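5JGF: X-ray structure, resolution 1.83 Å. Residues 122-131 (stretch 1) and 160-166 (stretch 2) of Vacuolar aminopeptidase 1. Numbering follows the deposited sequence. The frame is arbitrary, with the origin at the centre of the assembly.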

# COMPACT_ATOMS: atom_id res chain seq x y z
N THR D 122 14.06 18.27 23.40
CA THR D 122 14.54 19.48 22.73
C THR D 122 15.18 19.14 21.38
O THR D 122 15.00 18.03 20.87
CB THR D 122 15.57 20.23 23.60
OG1 THR D 122 16.69 19.37 23.86
CG2 THR D 122 14.94 20.65 24.92
N LEU D 123 15.91 20.09 20.81
CA LEU D 123 16.56 19.89 19.51
C LEU D 123 15.54 19.57 18.42
O LEU D 123 15.79 18.74 17.54
CB LEU D 123 17.61 18.77 19.59
CG LEU D 123 18.82 19.07 20.47
CD1 LEU D 123 19.78 17.89 20.43
CD2 LEU D 123 19.52 20.33 19.99
N ASN D 124 14.38 20.22 18.50
CA ASN D 124 13.35 20.04 17.49
C ASN D 124 13.25 21.35 16.73
O ASN D 124 14.11 22.22 16.87
CB ASN D 124 12.00 19.68 18.13
CG ASN D 124 11.63 20.60 19.27
OD1 ASN D 124 11.95 21.79 19.25
ND2 ASN D 124 10.94 20.06 20.26
N GLU D 125 12.19 21.52 15.95
CA GLU D 125 12.06 22.74 15.17
C GLU D 125 11.92 24.03 15.98
O GLU D 125 12.29 25.10 15.51
CB GLU D 125 10.91 22.59 14.17
CG GLU D 125 11.38 21.89 12.90
CD GLU D 125 10.25 21.25 12.11
OE1 GLU D 125 9.75 20.19 12.55
OE2 GLU D 125 9.88 21.82 11.06
N LEU D 126 11.43 23.93 17.21
CA LEU D 126 11.29 25.13 18.03
C LEU D 126 12.65 25.63 18.50
O LEU D 126 12.81 26.80 18.86
CB LEU D 126 10.38 24.85 19.24
CG LEU D 126 8.92 24.50 18.89
CD1 LEU D 126 8.16 24.16 20.16
CD2 LEU D 126 8.26 25.67 18.17
N TRP D 127 13.65 24.74 18.48
CA TRP D 127 15.00 25.11 18.90
C TRP D 127 15.86 25.64 17.76
O TRP D 127 16.99 26.08 17.97
CB TRP D 127 15.70 23.93 19.57
CG TRP D 127 15.34 23.80 21.03
CD1 TRP D 127 14.15 23.37 21.55
CD2 TRP D 127 16.16 24.16 22.14
NE1 TRP D 127 14.19 23.44 22.93
CE2 TRP D 127 15.41 23.93 23.32
CE3 TRP D 127 17.47 24.66 22.27
CZ2 TRP D 127 15.92 24.18 24.60
CZ3 TRP D 127 17.97 24.91 23.54
CH2 TRP D 127 17.20 24.67 24.69
N LEU D 128 15.31 25.60 16.55
CA LEU D 128 16.05 26.10 15.39
C LEU D 128 16.00 27.62 15.34
O LEU D 128 15.00 28.23 15.71
CB LEU D 128 15.44 25.57 14.09
CG LEU D 128 15.45 24.06 13.84
CD1 LEU D 128 14.72 23.78 12.54
CD2 LEU D 128 16.88 23.56 13.78
N ASP D 129 17.09 28.22 14.89
CA ASP D 129 17.16 29.66 14.73
C ASP D 129 16.81 30.45 15.98
O ASP D 129 16.10 31.46 15.93
CB ASP D 129 16.26 30.07 13.56
CG ASP D 129 16.61 29.34 12.28
OD1 ASP D 129 17.73 28.78 12.22
OD2 ASP D 129 15.80 29.32 11.33
N ARG D 130 17.33 29.98 17.11
CA ARG D 130 17.14 30.62 18.40
C ARG D 130 18.54 30.99 18.89
O ARG D 130 19.48 30.22 18.70
CB ARG D 130 16.48 29.65 19.39
CG ARG D 130 15.09 29.17 18.98
CD ARG D 130 14.01 30.20 19.27
NE ARG D 130 12.68 29.70 18.90
CZ ARG D 130 11.54 30.29 19.23
NH1 ARG D 130 11.54 31.41 19.95
NH2 ARG D 130 10.39 29.75 18.86
N ASP D 131 18.69 32.17 19.49
CA ASP D 131 19.98 32.62 20.00
C ASP D 131 20.30 31.84 21.27
O ASP D 131 19.62 32.02 22.29
CB ASP D 131 19.93 34.12 20.34
CG ASP D 131 19.78 35.00 19.11
OD1 ASP D 131 19.47 34.49 18.01
OD2 ASP D 131 19.96 36.23 19.25
N VAL D 160 26.39 32.27 22.09
CA VAL D 160 27.55 31.62 21.48
C VAL D 160 27.21 30.58 20.41
O VAL D 160 28.04 30.27 19.56
CB VAL D 160 28.44 30.92 22.55
CG1 VAL D 160 28.84 31.93 23.63
CG2 VAL D 160 27.69 29.74 23.17
N CYS D 161 25.98 30.06 20.46
CA CYS D 161 25.53 29.02 19.53
C CYS D 161 24.19 29.34 18.88
O CYS D 161 23.45 30.20 19.34
CB CYS D 161 25.39 27.67 20.26
SG CYS D 161 26.94 26.95 20.78
N ARG D 162 23.90 28.62 17.81
CA ARG D 162 22.66 28.74 17.07
C ARG D 162 22.57 27.52 16.17
O ARG D 162 23.55 27.18 15.50
CB ARG D 162 22.65 30.03 16.24
CG ARG D 162 21.41 30.21 15.35
CD ARG D 162 21.44 31.56 14.63
NE ARG D 162 20.32 31.77 13.72
CZ ARG D 162 20.17 31.13 12.56
NH1 ARG D 162 21.07 30.23 12.18
NH2 ARG D 162 19.13 31.39 11.79
N ILE D 163 21.42 26.85 16.18
CA ILE D 163 21.20 25.66 15.35
C ILE D 163 20.48 26.21 14.11
O ILE D 163 19.29 26.53 14.17
CB ILE D 163 20.32 24.63 16.07
CG1 ILE D 163 20.90 24.34 17.46
CG2 ILE D 163 20.24 23.35 15.24
CD1 ILE D 163 20.01 23.50 18.35
N PRO D 164 21.18 26.28 12.98
CA PRO D 164 20.65 26.80 11.71
C PRO D 164 19.70 25.94 10.90
O PRO D 164 20.04 24.84 10.49
CB PRO D 164 21.92 27.12 10.94
CG PRO D 164 22.80 25.97 11.30
CD PRO D 164 22.58 25.84 12.81
N SER D 165 18.51 26.48 10.63
CA SER D 165 17.54 25.76 9.81
C SER D 165 18.07 25.83 8.38
O SER D 165 18.83 26.73 8.04
CB SER D 165 16.17 26.44 9.88
OG SER D 165 16.22 27.76 9.35
N LEU D 166 17.69 24.86 7.56
CA LEU D 166 18.11 24.85 6.17
C LEU D 166 17.06 25.65 5.40
O LEU D 166 15.87 25.50 5.63
CB LEU D 166 18.16 23.42 5.63
CG LEU D 166 18.55 23.30 4.15
CD1 LEU D 166 19.97 23.83 3.95
CD2 LEU D 166 18.46 21.85 3.70
O HOH W 1 19.17 27.67 17.71
O HOH W 2 18.82 32.90 15.74

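Asp129 organises this contact. Its backbone has left-handed phi/psi values of 54/43, and its N donates to Ile163 O at 2.9 Å with an almost straight N-H...O angle of 176°. The CA-to-CB bond points sideways to the other stretch, but chi1 in the m well (-56°) and chi2 of -17° bring the carboxylate close to it. There the two oxygens take different donors from one residue: Ser165 N donates to Asp129 OD1 at 2.9 Å, and Ser165 OG donates to Asp129 OD2 at 2.6 Å. Ser165 matches this with a CA-to-CB bond directed toward the first stretch and a p rotamer (63°), which places Ser165 OG at Asp129 OD2, while Ser165 N reaches Asp129 OD1 from the backbone. Together with the Asp129 amide, this gives three hydrogen bonds that fix both the backbone and the side chain of the aspartate.

Arg162 adds charge rather than another directed bond. Its chi1 to chi3 are all t, so the chain runs out extended before chi4 turns to -71°. Asp129 OD1 then sits over one face of the guanidinium, 3.0 Å from Arg162 NH2 but well out of the plane. This is a salt bridge with no N-H aimed at the oxygen. The in-plane direction of Arg162 NE is used differently: it donates to water 2 at 2.8 Å, and that water donates to Asp131 OD1, also at 2.8 Å. The CA-to-CB bond of Asp131 points away, yet its side chain ends nearer, and the water spans the remaining gap.

Ile163 supplies the apolar part of the contact and has the largest covered area of any residue here. Its chi1 m, chi2 t conformation sends CD1 to Leu123 CD2 at 3.6 Å, while its other branch places CG2 3.7 Å from Leu128 CD2. Leu123 and Leu128 share the m,t rotamer. Both CA-to-CB bonds run sideways; Leu123 sits on a left-handed backbone (59/38), and the end of its side chain comes nearer. Leu128 also brings its CA to 3.5 Å from Ile163 O, a CA-H...O contact beside the hydrogen bond from Asp129 N to the same oxygen.

Water 1 completes the backbone pairing. It accepts from Ile163 N at 2.8 Å and from Arg130 N at 3.0 Å, and donates to Trp127 O at 2.7 Å, joining the two stretches where they do not bond directly. The CA-to-CB bond of Arg130 points away from the second stretch; its NE donates to Leu126 O at 2.9 Å, bracing the first stretch from within.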